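Local coordinates for putative fimbrium tip subunit Fim1C (Bacteroides ovatus, PDB 4EPS), which is probably a component of the tip of fimbriae, the cell-surface filaments that mediate adhesion and biofilm formation, at residues D356-T361 and Y367-G372; K461-S466 and T503-L508; S472-R475 and N479-I482. All coordinates share one frame; numbering follows the deposited sequence.

Contact 1 of 3, residues D356-T361 and Y367-G372; sequences DWFMTT and YVSVTG
Phe358 reaches Ser369 and Tyr367 because its first torsion sets CG anti to the backbone N (chi1 174°), which carries the phenyl ring from the end of helix 354-359 across to the loop. CD2, CE2, CZ and CE1 of the ring do the touching. CD2 of Phe358 packs on Ser369 CB at 3.8 Å and its CE2 on the backbone Ser369 N at 3.7 Å, an oblique approach. On the other side of the ring tip, Phe358 CE1 reaches Tyr367 CB at 3.9 Å, and Tyr367 O lies near the ring plane at its edge, 3.7 Å from Phe358 CZ. The two aromatic side chains cross at about a right angle, and Tyr367 touches Phe358 through CB, its own ring leading off to a cation-pi contact with Arg326. No hydrogen bond spans the contact, which buries 166 Å²: ring carbons meet CB atoms and the loop backbone. Val395 of helix 389-403 also packs against Phe358. At Ser369, chi1 of 173° places OG beside the carbonyl carbon, where it accepts from Thr371 N at 3.1 Å with an N-H...O angle of 173° and is also hydrogen-bonded to His355, tying the loop to the helix beside the phenyl ring. Phe358 O in turn takes both Thr361 N and, at 2.7 Å, Thr361 OG1, the latter on a lone pair in the carbonyl plane. The geometry is that of a helix-to-loop packing contact, in which a helix-borne phenyl ring lies against a loop that contains the ST turn at Ser369.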
# COMPACT_ATOMS: atom_id res chain seq x y z
N ASP A 356 0.20 -45.37 -14.40
CA ASP A 356 -0.11 -46.41 -15.38
C ASP A 356 -1.62 -46.49 -15.63
O ASP A 356 -2.03 -46.58 -16.79
CB ASP A 356 0.47 -47.77 -14.97
CG ASP A 356 1.97 -47.92 -15.20
OD1 ASP A 356 2.57 -47.03 -15.85
OD2 ASP A 356 2.54 -48.91 -14.69
N TRP A 357 -2.45 -46.36 -14.56
CA TRP A 357 -3.90 -46.33 -14.73
C TRP A 357 -4.31 -45.13 -15.57
O TRP A 357 -5.10 -45.26 -16.50
CB TRP A 357 -4.66 -46.29 -13.38
CG TRP A 357 -6.10 -45.86 -13.53
CD1 TRP A 357 -7.13 -46.59 -14.05
CD2 TRP A 357 -6.63 -44.55 -13.26
NE1 TRP A 357 -8.28 -45.84 -14.08
CE2 TRP A 357 -8.01 -44.58 -13.60
CE3 TRP A 357 -6.09 -43.36 -12.75
CZ2 TRP A 357 -8.84 -43.46 -13.45
CZ3 TRP A 357 -6.91 -42.24 -12.63
CH2 TRP A 357 -8.27 -42.30 -12.99
N PHE A 358 -3.79 -43.95 -15.20
CA PHE A 358 -4.14 -42.66 -15.80
C PHE A 358 -3.90 -42.66 -17.34
O PHE A 358 -4.76 -42.18 -18.08
CB PHE A 358 -3.33 -41.53 -15.11
CG PHE A 358 -3.48 -40.17 -15.73
CD1 PHE A 358 -4.62 -39.41 -15.51
CD2 PHE A 358 -2.47 -39.64 -16.54
CE1 PHE A 358 -4.76 -38.15 -16.09
CE2 PHE A 358 -2.61 -38.37 -17.11
CZ PHE A 358 -3.76 -37.64 -16.89
N MSE A 359 -2.76 -43.21 -17.79
CA MSE A 359 -2.37 -43.26 -19.21
C MSE A 359 -3.32 -44.14 -20.06
O MSE A 359 -3.32 -43.99 -21.29
CB MSE A 359 -0.92 -43.73 -19.36
CG MSE A 359 0.10 -42.75 -18.75
SE MSE A 359 -0.06 -40.93 -19.46
CE MSE A 359 0.94 -41.19 -21.09
N THR A 360 -4.15 -44.99 -19.43
CA THR A 360 -5.15 -45.83 -20.14
C THR A 360 -6.53 -45.13 -20.23
O THR A 360 -7.45 -45.71 -20.80
CB THR A 360 -5.34 -47.20 -19.43
OG1 THR A 360 -6.07 -47.02 -18.21
CG2 THR A 360 -4.06 -47.95 -19.21
N THR A 361 -6.68 -43.91 -19.63
CA THR A 361 -7.97 -43.20 -19.58
C THR A 361 -8.15 -42.14 -20.68
O THR A 361 -7.23 -41.85 -21.42
CB THR A 361 -8.16 -42.51 -18.20
OG1 THR A 361 -7.31 -41.36 -18.11
CG2 THR A 361 -7.95 -43.46 -17.03
N TYR A 367 -5.61 -33.31 -17.95
CA TYR A 367 -4.88 -33.36 -16.67
C TYR A 367 -3.43 -33.71 -16.93
O TYR A 367 -3.09 -34.17 -18.02
CB TYR A 367 -5.49 -34.38 -15.67
CG TYR A 367 -6.95 -34.14 -15.33
CD1 TYR A 367 -7.96 -34.63 -16.14
CD2 TYR A 367 -7.31 -33.46 -14.17
CE1 TYR A 367 -9.30 -34.38 -15.86
CE2 TYR A 367 -8.65 -33.21 -13.86
CZ TYR A 367 -9.64 -33.68 -14.71
OH TYR A 367 -10.97 -33.49 -14.44
N VAL A 368 -2.57 -33.49 -15.93
CA VAL A 368 -1.16 -33.87 -15.95
C VAL A 368 -1.05 -35.12 -15.08
O VAL A 368 -1.70 -35.19 -14.03
CB VAL A 368 -0.26 -32.69 -15.43
CG1 VAL A 368 1.22 -33.09 -15.41
CG2 VAL A 368 -0.45 -31.44 -16.30
N SER A 369 -0.23 -36.10 -15.47
CA SER A 369 -0.04 -37.29 -14.64
C SER A 369 0.57 -36.92 -13.28
O SER A 369 1.32 -35.94 -13.17
CB SER A 369 0.85 -38.30 -15.35
OG SER A 369 1.13 -39.36 -14.44
N VAL A 370 0.23 -37.70 -12.23
CA VAL A 370 0.77 -37.51 -10.88
C VAL A 370 2.25 -37.98 -10.82
O VAL A 370 2.94 -37.67 -9.86
CB VAL A 370 -0.08 -38.24 -9.79
CG1 VAL A 370 -1.50 -37.69 -9.73
CG2 VAL A 370 -0.08 -39.76 -10.01
N THR A 371 2.73 -38.73 -11.83
CA THR A 371 4.12 -39.22 -11.76
C THR A 371 5.15 -38.08 -11.78
O THR A 371 4.99 -37.09 -12.47
CB THR A 371 4.41 -40.24 -12.88
OG1 THR A 371 5.57 -40.99 -12.52
CG2 THR A 371 4.57 -39.60 -14.28
N GLY A 372 6.21 -38.26 -11.01
CA GLY A 372 7.35 -37.36 -11.11
C GLY A 372 8.39 -38.00 -12.02
O GLY A 372 9.29 -37.32 -12.52

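Contact 2 of 3, residues K461-S466 and T503-L508; sequences KTMDIS and TYRFFL
A partly buried polar contact, in which Arg505 of strand 502-509 meets the backbone of Thr462, joins that strand to the loop between helix 446-458 and strand 469-474. On the strand side Arg505 alone is covered, 87 Å² of the 145 Å² summed over both segments. Its chain turns at chi2 (-80°) and then runs extended, which brings the guanidinium up edge-on to the loop. Arg505 NH2 stands 3.1 Å from Thr462 O, and the oxygens of Thr462 and Lys461 both lie near the guanidinium plane, at its edge. Water 1 closes the gap to Lys461: it donates to Lys461 O at 2.7 Å and accepts from Arg505 NH1 at 2.9 Å. NH1 has a second partner in Ser338 O, on the neighbouring strand 334-338. Met463 N lies 3.6 Å from Arg505 NH2 but gives its hydrogen to Asn452 OD1, while Leu455 and Met337 pack against the arginine from the helix and the strand. The partners identified here are neutral: Ser338 O, a water and the nearby Thr462 O. No carboxylate of either segment touches the guanidinium, so peptide dipoles are likely to contribute to stabilising its charge.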
# COMPACT_ATOMS: atom_id res chain seq x y z
N LYS A 461 2.77 -26.86 17.12
CA LYS A 461 3.66 -27.63 16.24
C LYS A 461 4.31 -26.78 15.17
O LYS A 461 3.65 -25.96 14.53
CB LYS A 461 2.87 -28.76 15.56
CG LYS A 461 2.29 -29.79 16.52
CD LYS A 461 1.14 -30.55 15.88
CE LYS A 461 0.98 -31.93 16.47
NZ LYS A 461 0.05 -32.76 15.67
N THR A 462 5.59 -26.99 14.95
CA THR A 462 6.31 -26.31 13.88
C THR A 462 6.63 -27.37 12.83
O THR A 462 6.32 -28.55 13.02
CB THR A 462 7.59 -25.60 14.39
OG1 THR A 462 8.46 -26.57 14.97
CG2 THR A 462 7.31 -24.43 15.35
N MSE A 463 7.22 -26.94 11.74
CA MSE A 463 7.64 -27.84 10.69
C MSE A 463 9.06 -28.29 11.04
O MSE A 463 9.99 -27.48 10.98
CB MSE A 463 7.54 -27.10 9.36
CG MSE A 463 7.56 -27.99 8.20
SE MSE A 463 7.34 -26.92 6.59
CE MSE A 463 7.61 -28.45 5.44
N ASP A 464 9.23 -29.54 11.52
CA ASP A 464 10.56 -30.04 11.90
C ASP A 464 11.42 -30.18 10.62
O ASP A 464 11.06 -30.92 9.69
CB ASP A 464 10.43 -31.36 12.67
CG ASP A 464 11.72 -32.05 13.13
OD1 ASP A 464 12.82 -31.49 12.89
OD2 ASP A 464 11.62 -33.15 13.71
N ILE A 465 12.53 -29.42 10.57
CA ILE A 465 13.45 -29.41 9.43
C ILE A 465 14.09 -30.80 9.19
O ILE A 465 14.52 -31.05 8.07
CB ILE A 465 14.54 -28.31 9.61
CG1 ILE A 465 15.21 -27.94 8.28
CG2 ILE A 465 15.57 -28.69 10.74
CD1 ILE A 465 16.25 -26.75 8.32
N SER A 466 14.14 -31.68 10.22
CA SER A 466 14.75 -33.02 10.11
C SER A 466 13.71 -34.09 9.74
O SER A 466 14.07 -35.26 9.57
CB SER A 466 15.44 -33.39 11.42
OG SER A 466 14.51 -33.48 12.48
N THR A 503 5.43 -37.45 7.34
CA THR A 503 4.68 -36.30 7.85
C THR A 503 3.85 -35.65 6.78
O THR A 503 4.31 -35.41 5.66
CB THR A 503 5.66 -35.27 8.46
OG1 THR A 503 6.38 -35.94 9.49
CG2 THR A 503 4.94 -34.06 9.07
N TYR A 504 2.63 -35.30 7.17
CA TYR A 504 1.72 -34.53 6.33
C TYR A 504 1.71 -33.05 6.67
O TYR A 504 1.60 -32.68 7.84
CB TYR A 504 0.28 -35.02 6.53
CG TYR A 504 -0.05 -36.30 5.81
CD1 TYR A 504 -0.46 -36.29 4.48
CD2 TYR A 504 -0.04 -37.53 6.48
CE1 TYR A 504 -0.80 -37.47 3.82
CE2 TYR A 504 -0.37 -38.71 5.82
CZ TYR A 504 -0.77 -38.67 4.50
OH TYR A 504 -1.11 -39.82 3.84
N ARG A 505 1.73 -32.22 5.64
CA ARG A 505 1.38 -30.79 5.66
C ARG A 505 0.46 -30.60 4.46
O ARG A 505 0.75 -31.16 3.40
CB ARG A 505 2.61 -29.87 5.58
CG ARG A 505 3.38 -29.73 6.89
CD ARG A 505 2.70 -28.74 7.83
NE ARG A 505 3.41 -28.71 9.12
CZ ARG A 505 3.15 -27.86 10.10
NH1 ARG A 505 2.19 -26.95 9.97
NH2 ARG A 505 3.81 -27.94 11.24
N PHE A 506 -0.66 -29.92 4.62
CA PHE A 506 -1.56 -29.68 3.49
C PHE A 506 -1.38 -28.27 3.00
O PHE A 506 -0.97 -27.38 3.75
CB PHE A 506 -3.03 -29.94 3.89
CG PHE A 506 -3.28 -31.43 4.01
CD1 PHE A 506 -3.03 -32.10 5.21
CD2 PHE A 506 -3.76 -32.16 2.93
CE1 PHE A 506 -3.22 -33.49 5.31
CE2 PHE A 506 -3.95 -33.55 3.03
CZ PHE A 506 -3.65 -34.21 4.21
N PHE A 507 -1.68 -28.08 1.73
CA PHE A 507 -1.66 -26.79 1.07
C PHE A 507 -3.04 -26.44 0.52
O PHE A 507 -3.82 -27.33 0.21
CB PHE A 507 -0.72 -26.84 -0.14
CG PHE A 507 0.75 -26.52 0.10
CD1 PHE A 507 1.41 -27.04 1.21
CD2 PHE A 507 1.49 -25.84 -0.86
CE1 PHE A 507 2.79 -26.83 1.39
CE2 PHE A 507 2.86 -25.62 -0.69
CZ PHE A 507 3.51 -26.14 0.42
N LEU A 508 -3.28 -25.15 0.28
CA LEU A 508 -4.46 -24.69 -0.46
C LEU A 508 -4.01 -23.53 -1.33
O LEU A 508 -3.00 -22.89 -1.01
CB LEU A 508 -5.67 -24.35 0.44
CG LEU A 508 -5.61 -23.18 1.46
CD1 LEU A 508 -5.58 -21.80 0.76
CD2 LEU A 508 -6.84 -23.25 2.37
O HOH W 1 1.66 -26.22 12.74

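Contact 3 of 3, residues S472-R475 and N479-I482; sequences STER and NMYI. With SO4 (sulfate ion), chain G.
Two backbone hydrogen bonds between antiparallel strands, Tyr481 N to Thr473 O (2.8 Å, N-H...O 179°) and Arg475 N to Asn479 O (2.9 Å, 150°), flank the non-hydrogen-bonded pair Glu474-Met480, whose CA atoms lie 4.3 Å apart. This is the closed end of a beta hairpin, strand 469-474 with strand 479-485, within a three-stranded antiparallel sheet. The Tyr481 ring crosses Thr473 obliquely, with CD1 3.7 Å from Thr473 CG2. Its edge then follows the opposite backbone, placing Tyr481 CE1 3.4 Å from Glu474 O, while Ala492 and Thr494 of strand 490-497 also touch the ring. Selenomethionine Met480 points its CB away, but bends at chi2 (-58°) and again at chi3, so that CE folds back to 3.4 Å from Ser472 C. Glu474 extends from its backbone and gives its carboxylate to Lys498, in a salt bridge, and to the backbone nitrogens of Ile354 and His355. Arg475 and Asn479 lie side by side, pointing the same way, and touch through their first carbons, Arg475 CB to Asn479 CB at 3.9 Å; Asn479 ND2 continues to Thr494 O. Beyond them the guanidinium meets a sulfate, probably from the crystallisation liquor, edge-on: Arg475 NE donates to O4 at 2.7 Å, and NH2 to O3.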
# COMPACT_ATOMS: atom_id res chain seq x y z
N SER A 472 2.35 -35.49 -3.14
CA SER A 472 1.34 -36.15 -3.96
C SER A 472 1.96 -36.60 -5.30
O SER A 472 1.23 -37.06 -6.19
CB SER A 472 0.15 -35.22 -4.20
OG SER A 472 0.60 -33.99 -4.75
N THR A 473 3.30 -36.46 -5.45
CA THR A 473 4.02 -36.84 -6.68
C THR A 473 4.42 -38.32 -6.58
O THR A 473 5.12 -38.73 -5.66
CB THR A 473 5.24 -35.89 -6.86
OG1 THR A 473 4.76 -34.54 -6.80
CG2 THR A 473 5.97 -36.14 -8.20
N GLU A 474 3.96 -39.13 -7.55
CA GLU A 474 4.20 -40.56 -7.53
C GLU A 474 5.53 -40.94 -8.15
O GLU A 474 5.92 -40.37 -9.19
CB GLU A 474 3.05 -41.27 -8.26
CG GLU A 474 3.06 -42.78 -8.08
CD GLU A 474 1.98 -43.51 -8.84
OE1 GLU A 474 1.89 -43.32 -10.07
OE2 GLU A 474 1.26 -44.33 -8.22
N ARG A 475 6.24 -41.92 -7.53
CA ARG A 475 7.49 -42.46 -8.09
C ARG A 475 7.16 -43.68 -8.94
O ARG A 475 7.62 -43.77 -10.07
CB ARG A 475 8.51 -42.80 -6.99
CG ARG A 475 9.72 -43.67 -7.46
CD ARG A 475 10.52 -43.04 -8.60
NE ARG A 475 11.65 -43.89 -9.00
CZ ARG A 475 11.58 -44.87 -9.88
NH1 ARG A 475 10.42 -45.15 -10.47
NH2 ARG A 475 12.65 -45.61 -10.15
N ASN A 479 5.85 -46.46 -4.43
CA ASN A 479 6.46 -45.29 -3.79
C ASN A 479 5.95 -43.95 -4.27
O ASN A 479 5.64 -43.77 -5.44
CB ASN A 479 7.99 -45.28 -4.09
CG ASN A 479 8.82 -46.30 -3.34
OD1 ASN A 479 8.37 -47.38 -2.98
ND2 ASN A 479 10.10 -46.02 -3.15
N MSE A 480 5.97 -42.98 -3.34
CA MSE A 480 5.73 -41.57 -3.59
C MSE A 480 7.08 -40.86 -3.51
O MSE A 480 8.02 -41.38 -2.92
CB MSE A 480 4.78 -40.94 -2.51
CG MSE A 480 3.42 -41.63 -2.38
SE MSE A 480 2.45 -41.61 -4.04
CE MSE A 480 2.03 -39.76 -4.18
N TYR A 481 7.16 -39.64 -4.03
CA TYR A 481 8.29 -38.77 -3.75
C TYR A 481 8.09 -38.22 -2.33
O TYR A 481 6.95 -37.88 -1.94
CB TYR A 481 8.35 -37.60 -4.75
CG TYR A 481 8.99 -37.98 -6.07
CD1 TYR A 481 8.31 -38.75 -7.00
CD2 TYR A 481 10.28 -37.54 -6.39
CE1 TYR A 481 8.90 -39.09 -8.22
CE2 TYR A 481 10.85 -37.83 -7.62
CZ TYR A 481 10.17 -38.64 -8.52
OH TYR A 481 10.75 -38.96 -9.72
N ILE A 482 9.17 -38.15 -1.55
CA ILE A 482 9.15 -37.61 -0.19
C ILE A 482 10.19 -36.50 -0.12
O ILE A 482 11.24 -36.60 -0.79
CB ILE A 482 9.39 -38.73 0.88
CG1 ILE A 482 10.57 -39.69 0.44
CG2 ILE A 482 8.06 -39.48 1.15
CD1 ILE A 482 11.16 -40.68 1.58
S SO4 G . 15.47 -43.96 -8.47
O1 SO4 G . 16.31 -44.29 -7.31
O2 SO4 G . 16.07 -42.84 -9.20
O3 SO4 G . 15.30 -45.11 -9.34
O4 SO4 G . 14.13 -43.58 -8.03

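Overall arrangement
Followed from the N terminus, the chain first closes contact 1, a short loop that folds back on the end of helix 354-359 with five residues between its segments. Contact 2 opens later, at 461-466, and is completed by 503-508 after 36 intervening residues; contact 3, the hairpin 472-475 with 479-482, falls entirely within that interval. Contacts 1 and 3 touch directly: Gly372 N lies 2.8 Å from Glu474 O and Val370 O 2.9 Å from Glu474 N, both probable hydrogen bonds, which join the 367-372 loop to the hairpin. Contact 2, its nearest atoms about 7 Å from contact 3, ties the six-stranded sheet to the loop after helix 446-458.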